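Carbohydrate kinase, pfkB family (Enterococcus faecalis, PDB 3KTN) is a putative 2-keto-3-deoxygluconate kinase of the PfkB family that probably transfers phosphate from ATP to a sugar acid. Local coordinates at residues K163-F168 with G285-Y290; Q185-I190 with V205-F210; Q227-M230 with N234-W237. All coordinates share one frame; numbering follows the deposited sequence.

In the fold
All three contacts lie in the large α/β domain, away from the magnesium site at D274 and I276, although helix 278-291, which carries half of interaction 1, begins just after those two residues. Interactions 2 and 3 are nested within the chain loop that interaction 1 closes. The centres of interactions 1 and 2 are about 19 Å apart, yet F166 and F168 reach the ring of Y187, with F168 CD1 3.2 Å from Y187 CE2. Interaction 3 is centred about 14 Å from each of the others: E236 joins it to interaction 1, its OE2 lying 2.8 Å from Y290 OH in a probable hydrogen bond, while F229 joins it to L208 and F210 of interaction 2.

Interaction 1 of 3, residues K163-F168 with G285-Y290; sequences KVCFDF and GILYGY
In the α/β/α sandwich of this PfkB-type kinase, helix 278-291 lies against one face of the large sheet, and C165 and L287 meet where it runs alongside strand 163-167 in roughly the opposite direction. Alternation along the strand decides which residues take part: K163 and C165 point toward the helix, whereas V164 and F166 turn to the other face. The helix answers with L287 and Y290, three residues apart and therefore on the same side of it. The apolar part of the contact is small and precise, with C165 SG 3.7 Å from L287 CD2. Cysteine is short and only weakly polar, which suits a buried strand position; together with the longer leucine it fills the 8.8 Å between C165 CA and L287 CA. L287 also touches I196 and F198 of the next strand, bridging neighbouring strands. Toward the start of the strand the backbones stand farther apart, K163 CA and Y290 CA being 10.9 Å from each other, and longer side chains bridge the gap, K163 and Y290 crossing each other at about a right angle. The lysine chain is bent at chi2 (64°) and chi3 (60°), which folds its methylenes back toward the tyrosine hydroxyl: K163 CE comes to 3.3 Å from Y290 OH and K163 CD to 3.7 Å. That hydroxyl is hydrogen-bonded to OE2 of E236, whose other oxygen forms a long, weak ion pair with K163 NZ, so E236 serves both polar ends, the lysine only weakly. The Y290 ring meets W237 edge-to-face. A helix packed on one face of the parallel part of a central sheet, with helix 177-190 on the other, is the α/β/α sandwich of the ribokinase-like fold.

Interaction 2 of 3, residues Q185-I190 with V205-F210; sequences QQYERI and VELLGF
Y187, on the last turn of helix 177-190, presents one face of its ring to the methyl CD2 of L207, and the two side chains cross at about a right angle. The methyl sits 3.9 Å above the ring plane, displaced toward the rim. L207 CD2 lies 4.2 Å from the centroid of the Y187 ring, on a line 22° off the normal: a CH-pi contact. Y187 CD2 and CE2 are both 4.0 Å from L207 CD2. On the leucine, CG stands anti to the backbone N (chi1 176°), and the side chain reaches toward the helix to lay this one branch over the aromatic face. L208 comes in at the root of the tyrosine instead, its CD2 4.3 Å from Y187 CB, so two successive leucines pack against successive parts of one residue. L208 leaves its backbone at a slant, and only its end approaches Y187; it also touches F168 and, on helix 218-233, F229. Tyrosine suits this place because its wide ring supplies an apolar face while its far end can satisfy a polar group: Y187 OH is hydrogen-bonded to N of N169. F166 from strand 163-167 meets the ring edge-to-face and F168 from the loop just after it at about 45°, which limits how the ring can tilt. Branched leucines fill the angles between these flat groups. The contact thus ties helix 177-190, packed on one face of the sheet, to the chain just after helix 201-206, as in the α/β/α layering of the ribokinase-like fold.

Interaction 3 of 3, residues Q227-M230 with N234-W237; sequences QRFM and NLEW
M230 and L235 form the two ends of a Schellman motif, which stops helix 218-233 and sends the chain into strand 237-245. The defining bond runs from L235 N to M230 O, 2.8 Å long with an N-H...O angle of 149°; its donor is somewhat tilted from the carbonyl plane. N234 N is directed to the carbonyl of S231, completing the motif. N234 is the residue at which the chain leaves helical geometry, with phi +55°, a left-handed conformation that asparagine tolerates more readily than most residues. The tight part lies on the buried side. L235 points back at the helix, and its CD1 reaches 3.4 Å from F229 CE2 and 3.7 Å from F229 CZ, touching the ring at a slant. A flat aromatic side chain suits this spot, since F229 can also border Y233. M230, modelled as selenomethionine, contributes the largest share of the buried surface; its flexible, unbranched chain can follow the turning backbone, and its CE lies 4.1 Å from L235 CB. This apolar contact between the residues before and after the turn is the usual companion of a Schellman bond. The other side is looser: N234 is exposed and points away from the helix, its OD1 hydrogen-bonded to NE2 of Q259, and the partly exposed E236 also points away. W237, by contrast, is buried and opens strand 237-245. The motif ends the helical part of a beta-alpha-beta crossover from strand 196-198. The bend at chi3 (77°) carries the terminal methyl of M230 to the outgoing backbone, where CE rests 3.5 Å from E236 O and 3.7 Å from W237 N.

Interaction 1 of 3, residues K163-F168 with G285-Y290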
ATOM      1  N   LYS A 163      42.991   3.474  14.682  1.00 52.24           N
ATOM      2  CA  LYS A 163      42.088   3.764  15.789  1.00 51.27           C
ATOM      3  C   LYS A 163      41.036   2.652  15.861  1.00 50.26           C
ATOM      4  O   LYS A 163      40.515   2.212  14.835  1.00 49.72           O
ATOM      5  CB  LYS A 163      41.420   5.122  15.576  1.00 52.51           C
ATOM      6  CG  LYS A 163      40.900   5.758  16.849  1.00 55.67           C
ATOM      7  CD  LYS A 163      42.034   6.079  17.815  1.00 57.90           C
ATOM      8  CE  LYS A 163      43.039   7.046  17.206  1.00 58.43           C
ATOM      9  NZ  LYS A 163      44.116   7.401  18.174  1.00 60.03           N
ATOM     10  N   VAL A 164      40.738   2.194  17.073  1.00 48.27           N
ATOM     11  CA  VAL A 164      39.774   1.119  17.269  1.00 46.65           C
ATOM     12  C   VAL A 164      38.583   1.547  18.124  1.00 46.37           C
ATOM     13  O   VAL A 164      38.754   2.090  19.218  1.00 44.49           O
ATOM     14  CB  VAL A 164      40.453  -0.105  17.925  1.00 45.95           C
ATOM     15  CG1 VAL A 164      39.461  -1.245  18.075  1.00 45.34           C
ATOM     16  CG2 VAL A 164      41.644  -0.546  17.084  1.00 47.02           C
ATOM     17  N   CYS A 165      37.377   1.300  17.610  1.00 45.03           N
ATOM     18  CA  CYS A 165      36.140   1.650  18.304  1.00 42.88           C
ATOM     19  C   CYS A 165      35.379   0.375  18.619  1.00 40.91           C
ATOM     20  O   CYS A 165      35.434  -0.589  17.862  1.00 41.07           O
ATOM     21  CB  CYS A 165      35.288   2.562  17.430  1.00 45.41           C
ATOM     22  SG  CYS A 165      36.201   3.984  16.810  1.00 51.83           S
ATOM     23  N   PHE A 166      34.659   0.380  19.731  1.00 38.67           N
ATOM     24  CA  PHE A 166      33.926  -0.797  20.163  1.00 38.59           C
ATOM     25  C   PHE A 166      32.673  -0.413  20.933  1.00 37.48           C
ATOM     26  O   PHE A 166      32.681   0.545  21.707  1.00 37.75           O
ATOM     27  CB  PHE A 166      34.839  -1.645  21.056  1.00 37.74           C
ATOM     28  CG  PHE A 166      34.166  -2.844  21.656  1.00 39.32           C
ATOM     29  CD1 PHE A 166      33.842  -3.942  20.872  1.00 39.11           C
ATOM     30  CD2 PHE A 166      33.879  -2.884  23.016  1.00 40.22           C
ATOM     31  CE1 PHE A 166      33.239  -5.060  21.432  1.00 40.28           C
ATOM     32  CE2 PHE A 166      33.274  -3.997  23.586  1.00 39.76           C
ATOM     33  CZ  PHE A 166      32.956  -5.089  22.795  1.00 40.42           C
ATOM     34  N   ASP A 167      31.598  -1.167  20.723  1.00 35.41           N
ATOM     35  CA  ASP A 167      30.350  -0.899  21.420  1.00 36.11           C
ATOM     36  C   ASP A 167      29.926  -2.094  22.252  1.00 36.93           C
ATOM     37  O   ASP A 167      29.966  -3.231  21.789  1.00 37.23           O
ATOM     38  CB  ASP A 167      29.235  -0.557  20.419  1.00 36.14           C
ATOM     39  CG  ASP A 167      28.820  -1.751  19.567  1.00 37.46           C
ATOM     40  OD1 ASP A 167      27.702  -2.270  19.763  1.00 38.71           O
ATOM     41  OD2 ASP A 167      29.615  -2.182  18.707  1.00 37.39           O
ATOM     42  N   PHE A 168      29.544  -1.827  23.494  1.00 39.39           N
ATOM     43  CA  PHE A 168      29.060  -2.870  24.381  1.00 43.46           C
ATOM     44  C   PHE A 168      27.683  -3.233  23.824  1.00 44.88           C
ATOM     45  O   PHE A 168      26.863  -2.348  23.571  1.00 42.81           O
ATOM     46  CB  PHE A 168      28.893  -2.327  25.809  1.00 45.72           C
ATOM     47  CG  PHE A 168      30.164  -2.300  26.619  1.00 50.37           C
ATOM     48  CD1 PHE A 168      30.440  -3.315  27.529  1.00 53.40           C
ATOM     49  CD2 PHE A 168      31.070  -1.254  26.491  1.00 52.19           C
ATOM     50  CE1 PHE A 168      31.606  -3.288  28.304  1.00 54.57           C
ATOM     51  CE2 PHE A 168      32.237  -1.216  27.261  1.00 54.21           C
ATOM     52  CZ  PHE A 168      32.503  -2.232  28.166  1.00 53.99           C
ATOM     53  N   GLY A 285      27.526  10.248  16.010  1.00 34.30           N
ATOM     54  CA  GLY A 285      27.751  11.648  16.308  1.00 35.03           C
ATOM     55  C   GLY A 285      29.053  11.841  17.071  1.00 37.54           C
ATOM     56  O   GLY A 285      29.783  12.810  16.835  1.00 36.83           O
ATOM     57  N   ILE A 286      29.336  10.926  17.996  1.00 36.99           N
ATOM     58  CA  ILE A 286      30.562  10.986  18.788  1.00 36.82           C
ATOM     59  C   ILE A 286      31.761  10.789  17.869  1.00 37.03           C
ATOM     60  O   ILE A 286      32.710  11.569  17.900  1.00 37.01           O
ATOM     61  CB  ILE A 286      30.593   9.888  19.883  1.00 36.40           C
ATOM     62  CG1 ILE A 286      29.509  10.153  20.934  1.00 33.87           C
ATOM     63  CG2 ILE A 286      31.972   9.829  20.525  1.00 35.81           C
ATOM     64  CD1 ILE A 286      29.545  11.551  21.551  1.00 34.11           C
ATOM     65  N   LEU A 287      31.715   9.743  17.047  1.00 37.39           N
ATOM     66  CA  LEU A 287      32.806   9.472  16.119  1.00 37.97           C
ATOM     67  C   LEU A 287      33.018  10.629  15.155  1.00 38.80           C
ATOM     68  O   LEU A 287      34.154  10.959  14.819  1.00 40.40           O
ATOM     69  CB  LEU A 287      32.544   8.182  15.335  1.00 35.99           C
ATOM     70  CG  LEU A 287      32.605   6.916  16.189  1.00 38.05           C
ATOM     71  CD1 LEU A 287      32.509   5.670  15.323  1.00 37.08           C
ATOM     72  CD2 LEU A 287      33.913   6.915  16.962  1.00 39.20           C
ATOM     73  N   TYR A 288      31.929  11.246  14.703  1.00 39.73           N
ATOM     74  CA  TYR A 288      32.048  12.368  13.779  1.00 39.28           C
ATOM     75  C   TYR A 288      32.764  13.525  14.457  1.00 40.31           C
ATOM     76  O   TYR A 288      33.601  14.190  13.844  1.00 39.89           O
ATOM     77  CB  TYR A 288      30.679  12.861  13.307  1.00 37.84           C
ATOM     78  CG  TYR A 288      30.813  13.985  12.308  1.00 37.16           C
ATOM     79  CD1 TYR A 288      31.365  13.753  11.047  1.00 37.17           C
ATOM     80  CD2 TYR A 288      30.461  15.293  12.643  1.00 37.17           C
ATOM     81  CE1 TYR A 288      31.569  14.800  10.145  1.00 35.82           C
ATOM     82  CE2 TYR A 288      30.660  16.343  11.750  1.00 35.72           C
ATOM     83  CZ  TYR A 288      31.215  16.089  10.505  1.00 37.93           C
ATOM     84  OH  TYR A 288      31.423  17.127   9.619  1.00 40.59           O
ATOM     85  N   GLY A 289      32.406  13.773  15.714  1.00 40.94           N
ATOM     86  CA  GLY A 289      33.029  14.847  16.467  1.00 43.29           C
ATOM     87  C   GLY A 289      34.515  14.564  16.588  1.00 44.54           C
ATOM     88  O   GLY A 289      35.344  15.470  16.509  1.00 43.91           O
ATOM     89  N   TYR A 290      34.846  13.291  16.767  1.00 45.03           N
ATOM     90  CA  TYR A 290      36.232  12.870  16.890  1.00 47.41           C
ATOM     91  C   TYR A 290      36.986  13.153  15.594  1.00 48.79           C
ATOM     92  O   TYR A 290      38.072  13.733  15.610  1.00 48.63           O
ATOM     93  CB  TYR A 290      36.305  11.376  17.195  1.00 48.15           C
ATOM     94  CG  TYR A 290      37.693  10.910  17.552  1.00 50.82           C
ATOM     95  CD1 TYR A 290      38.220  11.147  18.821  1.00 52.19           C
ATOM     96  CD2 TYR A 290      38.498  10.267  16.616  1.00 51.83           C
ATOM     97  CE1 TYR A 290      39.515  10.756  19.146  1.00 53.67           C
ATOM     98  CE2 TYR A 290      39.796   9.872  16.929  1.00 53.18           C
ATOM     99  CZ  TYR A 290      40.297  10.119  18.195  1.00 54.75           C
ATOM    100  OH  TYR A 290      41.578   9.728  18.514  1.00 57.27           O
TER

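Interaction 2 of 3, residues Q185-I190 with V205-F210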
ATOM      1  N   GLN A 185      34.486 -12.195  29.942  1.00 54.68           N
ATOM      2  CA  GLN A 185      35.789 -12.677  29.503  1.00 53.02           C
ATOM      3  C   GLN A 185      36.151 -12.210  28.099  1.00 51.04           C
ATOM      4  O   GLN A 185      37.279 -11.786  27.850  1.00 51.06           O
ATOM      5  CB  GLN A 185      35.815 -14.207  29.541  1.00 52.49           C
ATOM      6  CG  GLN A 185      35.586 -14.796  30.916  1.00 52.84           C
ATOM      7  CD  GLN A 185      35.388 -16.297  30.873  1.00 54.23           C
ATOM      8  OE1 GLN A 185      36.223 -17.029  30.341  1.00 54.65           O
ATOM      9  NE2 GLN A 185      34.279 -16.764  31.438  1.00 55.06           N
ATOM     10  N   GLN A 186      35.193 -12.296  27.180  1.00 49.18           N
ATOM     11  CA  GLN A 186      35.442 -11.896  25.802  1.00 46.70           C
ATOM     12  C   GLN A 186      35.676 -10.399  25.678  1.00 45.00           C
ATOM     13  O   GLN A 186      36.527  -9.963  24.911  1.00 44.35           O
ATOM     14  CB  GLN A 186      34.278 -12.337  24.917  1.00 47.19           C
ATOM     15  CG  GLN A 186      33.815 -13.753  25.228  1.00 47.73           C
ATOM     16  CD  GLN A 186      34.968 -14.746  25.318  1.00 47.79           C
ATOM     17  OE1 GLN A 186      34.868 -15.762  26.003  1.00 48.37           O
ATOM     18  NE2 GLN A 186      36.059 -14.460  24.617  1.00 47.17           N
ATOM     19  N   TYR A 187      34.932  -9.609  26.441  1.00 45.92           N
ATOM     20  CA  TYR A 187      35.103  -8.164  26.404  1.00 47.24           C
ATOM     21  C   TYR A 187      36.462  -7.786  26.996  1.00 47.73           C
ATOM     22  O   TYR A 187      37.157  -6.903  26.480  1.00 47.07           O
ATOM     23  CB  TYR A 187      33.972  -7.480  27.184  1.00 49.71           C
ATOM     24  CG  TYR A 187      32.679  -7.323  26.397  1.00 52.79           C
ATOM     25  CD1 TYR A 187      32.141  -8.385  25.668  1.00 54.03           C
ATOM     26  CD2 TYR A 187      31.992  -6.111  26.391  1.00 54.32           C
ATOM     27  CE1 TYR A 187      30.949  -8.240  24.950  1.00 53.89           C
ATOM     28  CE2 TYR A 187      30.799  -5.957  25.676  1.00 53.85           C
ATOM     29  CZ  TYR A 187      30.285  -7.024  24.960  1.00 53.52           C
ATOM     30  OH  TYR A 187      29.108  -6.870  24.260  1.00 53.57           O
ATOM     31  N   GLU A 188      36.849  -8.464  28.075  1.00 47.27           N
ATOM     32  CA  GLU A 188      38.130  -8.179  28.715  1.00 48.09           C
ATOM     33  C   GLU A 188      39.273  -8.449  27.746  1.00 45.97           C
ATOM     34  O   GLU A 188      40.318  -7.810  27.815  1.00 45.23           O
ATOM     35  CB  GLU A 188      38.284  -9.016  29.991  1.00 48.77           C
ATOM     36  CG  GLU A 188      37.188  -8.723  31.006  1.00 52.97           C
ATOM     37  CD  GLU A 188      37.357  -9.459  32.322  1.00 56.06           C
ATOM     38  OE1 GLU A 188      37.734 -10.652  32.304  1.00 58.43           O
ATOM     39  OE2 GLU A 188      37.089  -8.843  33.379  1.00 56.61           O
ATOM     40  N   ARG A 189      39.055  -9.373  26.815  1.00 45.10           N
ATOM     41  CA  ARG A 189      40.075  -9.711  25.832  1.00 44.76           C
ATOM     42  C   ARG A 189      40.253  -8.651  24.749  1.00 44.98           C
ATOM     43  O   ARG A 189      41.371  -8.418  24.285  1.00 44.63           O
ATOM     44  CB  ARG A 189      39.752 -11.056  25.181  1.00 44.69           C
ATOM     45  CG  ARG A 189      39.729 -12.217  26.158  1.00 45.09           C
ATOM     46  CD  ARG A 189      39.276 -13.501  25.489  1.00 44.81           C
ATOM     47  NE  ARG A 189      40.172 -13.910  24.413  1.00 45.10           N
ATOM     48  CZ  ARG A 189      39.997 -15.009  23.685  1.00 46.35           C
ATOM     49  NH1 ARG A 189      38.957 -15.803  23.924  1.00 45.75           N
ATOM     50  NH2 ARG A 189      40.856 -15.319  22.724  1.00 45.21           N
ATOM     51  N   ILE A 190      39.164  -7.998  24.346  1.00 44.05           N
ATOM     52  CA  ILE A 190      39.265  -6.987  23.292  1.00 41.73           C
ATOM     53  C   ILE A 190      39.500  -5.574  23.809  1.00 40.09           C
ATOM     54  O   ILE A 190      40.158  -4.771  23.147  1.00 40.20           O
ATOM     55  CB  ILE A 190      37.998  -6.970  22.388  1.00 41.70           C
ATOM     56  CG1 ILE A 190      38.284  -6.178  21.108  1.00 42.24           C
ATOM     57  CG2 ILE A 190      36.830  -6.331  23.135  1.00 39.49           C
ATOM     58  CD1 ILE A 190      37.154  -6.213  20.080  1.00 43.18           C
ATOM     59  N   VAL A 205      29.389  -2.117  35.826  1.00 58.02           N
ATOM     60  CA  VAL A 205      29.007  -2.775  37.068  1.00 57.90           C
ATOM     61  C   VAL A 205      28.404  -4.168  36.877  1.00 59.56           C
ATOM     62  O   VAL A 205      28.912  -5.152  37.420  1.00 60.46           O
ATOM     63  CB  VAL A 205      28.004  -1.900  37.861  1.00 57.44           C
ATOM     64  CG1 VAL A 205      27.509  -2.647  39.090  1.00 55.71           C
ATOM     65  CG2 VAL A 205      28.671  -0.592  38.271  1.00 55.97           C
ATOM     66  N   GLU A 206      27.328  -4.249  36.102  1.00 59.38           N
ATOM     67  CA  GLU A 206      26.643  -5.515  35.872  1.00 59.29           C
ATOM     68  C   GLU A 206      27.334  -6.529  34.976  1.00 58.25           C
ATOM     69  O   GLU A 206      27.146  -7.732  35.151  1.00 58.31           O
ATOM     70  CB  GLU A 206      25.244  -5.258  35.317  1.00 62.27           C
ATOM     71  CG  GLU A 206      24.274  -4.699  36.331  1.00 66.10           C
ATOM     72  CD  GLU A 206      22.904  -4.467  35.737  1.00 68.96           C
ATOM     73  OE1 GLU A 206      22.379  -5.399  35.087  1.00 69.05           O
ATOM     74  OE2 GLU A 206      22.354  -3.359  35.924  1.00 70.82           O
ATOM     75  N   LEU A 207      28.119  -6.067  34.009  1.00 56.72           N
ATOM     76  CA  LEU A 207      28.792  -7.003  33.118  1.00 56.15           C
ATOM     77  C   LEU A 207      30.257  -7.217  33.470  1.00 55.74           C
ATOM     78  O   LEU A 207      30.712  -8.354  33.592  1.00 55.28           O
ATOM     79  CB  LEU A 207      28.685  -6.535  31.664  1.00 54.69           C
ATOM     80  CG  LEU A 207      29.441  -7.417  30.664  1.00 53.80           C
ATOM     81  CD1 LEU A 207      28.879  -8.831  30.701  1.00 53.14           C
ATOM     82  CD2 LEU A 207      29.334  -6.831  29.265  1.00 53.09           C
ATOM     83  N   LEU A 208      30.989  -6.121  33.628  1.00 55.63           N
ATOM     84  CA  LEU A 208      32.405  -6.189  33.944  1.00 57.08           C
ATOM     85  C   LEU A 208      32.671  -6.334  35.441  1.00 58.80           C
ATOM     86  O   LEU A 208      33.815  -6.279  35.883  1.00 59.13           O
ATOM     87  CB  LEU A 208      33.115  -4.951  33.394  1.00 56.03           C
ATOM     88  CG  LEU A 208      33.009  -4.768  31.877  1.00 55.29           C
ATOM     89  CD1 LEU A 208      33.798  -3.547  31.460  1.00 54.72           C
ATOM     90  CD2 LEU A 208      33.531  -6.003  31.161  1.00 55.08           C
ATOM     91  N   GLY A 209      31.603  -6.516  36.210  1.00 60.28           N
ATOM     92  CA  GLY A 209      31.727  -6.695  37.645  1.00 61.60           C
ATOM     93  C   GLY A 209      32.409  -5.599  38.444  1.00 62.57           C
ATOM     94  O   GLY A 209      32.775  -5.823  39.595  1.00 63.20           O
ATOM     95  N   PHE A 210      32.588  -4.420  37.858  1.00 63.47           N
ATOM     96  CA  PHE A 210      33.224  -3.322  38.580  1.00 64.30           C
ATOM     97  C   PHE A 210      32.434  -2.976  39.836  1.00 66.40           C
ATOM     98  O   PHE A 210      31.218  -3.185  39.897  1.00 65.99           O
ATOM     99  CB  PHE A 210      33.329  -2.083  37.691  1.00 62.81           C
ATOM    100  CG  PHE A 210      34.565  -2.048  36.840  1.00 62.26           C
ATOM    101  CD1 PHE A 210      35.564  -1.114  37.089  1.00 61.21           C
ATOM    102  CD2 PHE A 210      34.732  -2.942  35.791  1.00 61.38           C
ATOM    103  CE1 PHE A 210      36.713  -1.071  36.303  1.00 61.21           C
ATOM    104  CE2 PHE A 210      35.876  -2.907  34.998  1.00 60.84           C
ATOM    105  CZ  PHE A 210      36.868  -1.970  35.255  1.00 61.16           C
TER

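Interaction 3 of 3, residues Q227-M230 with N234-W237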
ATOM      1  N   GLN A 227      36.443   6.531  34.947  1.00 52.33           N
ATOM      2  CA  GLN A 227      37.813   6.878  34.589  1.00 53.90           C
ATOM      3  C   GLN A 227      38.792   5.821  35.088  1.00 54.09           C
ATOM      4  O   GLN A 227      39.921   5.735  34.607  1.00 55.39           O
ATOM      5  CB  GLN A 227      38.170   8.262  35.129  1.00 54.20           C
ATOM      6  CG  GLN A 227      37.286   9.348  34.547  1.00 55.54           C
ATOM      7  CD  GLN A 227      37.724  10.738  34.935  1.00 57.23           C
ATOM      8  OE1 GLN A 227      37.875  11.044  36.119  1.00 58.61           O
ATOM      9  NE2 GLN A 227      37.926  11.595  33.941  1.00 56.71           N
ATOM     10  N   ARG A 228      38.342   5.007  36.037  1.00 52.87           N
ATOM     11  CA  ARG A 228      39.162   3.934  36.583  1.00 54.27           C
ATOM     12  C   ARG A 228      39.180   2.837  35.513  1.00 54.71           C
ATOM     13  O   ARG A 228      40.238   2.318  35.147  1.00 54.62           O
ATOM     14  CB  ARG A 228      38.531   3.408  37.876  1.00 53.26           C
ATOM     15  CG  ARG A 228      39.509   2.807  38.874  1.00 54.27           C
ATOM     16  CD  ARG A 228      38.792   2.475  40.180  1.00 53.12           C
ATOM     17  NE  ARG A 228      37.990   1.260  40.074  1.00 53.66           N
ATOM     18  CZ  ARG A 228      36.911   1.004  40.807  1.00 53.85           C
ATOM     19  NH1 ARG A 228      36.486   1.884  41.702  1.00 55.33           N
ATOM     20  NH2 ARG A 228      36.264  -0.144  40.657  1.00 53.45           N
ATOM     21  N   PHE A 229      37.992   2.497  35.017  1.00 55.08           N
ATOM     22  CA  PHE A 229      37.833   1.490  33.969  1.00 54.22           C
ATOM     23  C   PHE A 229      38.642   1.904  32.744  1.00 53.52           C
ATOM     24  O   PHE A 229      39.302   1.081  32.114  1.00 53.93           O
ATOM     25  CB  PHE A 229      36.345   1.363  33.604  1.00 55.84           C
ATOM     26  CG  PHE A 229      36.089   0.776  32.237  1.00 55.61           C
ATOM     27  CD1 PHE A 229      36.299  -0.576  31.987  1.00 55.89           C
ATOM     28  CD2 PHE A 229      35.638   1.586  31.197  1.00 56.57           C
ATOM     29  CE1 PHE A 229      36.062  -1.116  30.722  1.00 56.55           C
ATOM     30  CE2 PHE A 229      35.397   1.060  29.928  1.00 57.52           C
ATOM     31  CZ  PHE A 229      35.610  -0.295  29.690  1.00 57.05           C
HETATM   32  N   MSE A 230      38.598   3.192  32.422  1.00 53.20           N
HETATM   33  CA  MSE A 230      39.309   3.721  31.267  1.00 54.76           C
HETATM   34  C   MSE A 230      40.830   3.655  31.354  1.00 55.45           C
HETATM   35  O   MSE A 230      41.492   3.285  30.382  1.00 54.42           O
HETATM   36  CB  MSE A 230      38.900   5.168  31.018  1.00 56.33           C
HETATM   37  CG  MSE A 230      37.478   5.341  30.523  1.00 58.75           C
HETATM   38 SE   MSE A 230      37.148   7.192  30.113  1.00 64.16          SE
HETATM   39  CE  MSE A 230      38.071   7.303  28.416  1.00 58.14           C
ATOM     40  N   ASN A 234      43.496   1.957  29.268  1.00 50.12           N
ATOM     41  CA  ASN A 234      44.064   3.145  28.644  1.00 51.82           C
ATOM     42  C   ASN A 234      43.213   3.648  27.479  1.00 51.59           C
ATOM     43  O   ASN A 234      43.731   4.085  26.449  1.00 51.55           O
ATOM     44  CB  ASN A 234      45.499   2.866  28.180  1.00 53.32           C
ATOM     45  CG  ASN A 234      46.236   4.131  27.779  1.00 55.57           C
ATOM     46  OD1 ASN A 234      46.088   5.178  28.412  1.00 56.88           O
ATOM     47  ND2 ASN A 234      47.043   4.040  26.728  1.00 58.13           N
ATOM     48  N   LEU A 235      41.897   3.593  27.663  1.00 50.88           N
ATOM     49  CA  LEU A 235      40.955   4.047  26.646  1.00 48.33           C
ATOM     50  C   LEU A 235      41.078   5.551  26.472  1.00 47.70           C
ATOM     51  O   LEU A 235      41.425   6.267  27.412  1.00 47.57           O
ATOM     52  CB  LEU A 235      39.526   3.701  27.060  1.00 46.97           C
ATOM     53  CG  LEU A 235      39.264   2.221  27.335  1.00 46.50           C
ATOM     54  CD1 LEU A 235      37.834   2.037  27.813  1.00 46.09           C
ATOM     55  CD2 LEU A 235      39.530   1.407  26.074  1.00 45.29           C
ATOM     56  N   GLU A 236      40.787   6.026  25.265  1.00 46.29           N
ATOM     57  CA  GLU A 236      40.855   7.448  24.957  1.00 44.62           C
ATOM     58  C   GLU A 236      39.509   8.142  25.194  1.00 45.83           C
ATOM     59  O   GLU A 236      39.456   9.225  25.786  1.00 45.15           O
ATOM     60  CB  GLU A 236      41.297   7.633  23.503  1.00 45.29           C
ATOM     61  CG  GLU A 236      41.442   9.069  23.068  1.00 44.84           C
ATOM     62  CD  GLU A 236      41.943   9.177  21.651  1.00 47.06           C
ATOM     63  OE1 GLU A 236      42.171   8.120  21.026  1.00 49.68           O
ATOM     64  OE2 GLU A 236      42.115  10.312  21.157  1.00 48.05           O
ATOM     65  N   TRP A 237      38.425   7.508  24.741  1.00 45.25           N
ATOM     66  CA  TRP A 237      37.072   8.058  24.891  1.00 42.29           C
ATOM     67  C   TRP A 237      36.065   6.994  25.309  1.00 40.82           C
ATOM     68  O   TRP A 237      36.098   5.869  24.818  1.00 39.14           O
ATOM     69  CB  TRP A 237      36.585   8.669  23.568  1.00 45.10           C
ATOM     70  CG  TRP A 237      36.948  10.107  23.320  1.00 45.28           C
ATOM     71  CD1 TRP A 237      37.936  10.823  23.925  1.00 47.33           C
ATOM     72  CD2 TRP A 237      36.365  10.979  22.338  1.00 46.25           C
ATOM     73  NE1 TRP A 237      38.013  12.084  23.379  1.00 47.46           N
ATOM     74  CE2 TRP A 237      37.060  12.205  22.399  1.00 47.26           C
ATOM     75  CE3 TRP A 237      35.326  10.839  21.403  1.00 46.71           C
ATOM     76  CZ2 TRP A 237      36.751  13.291  21.571  1.00 47.24           C
ATOM     77  CZ3 TRP A 237      35.017  11.920  20.575  1.00 46.33           C
ATOM     78  CH2 TRP A 237      35.730  13.128  20.665  1.00 47.46           C
TER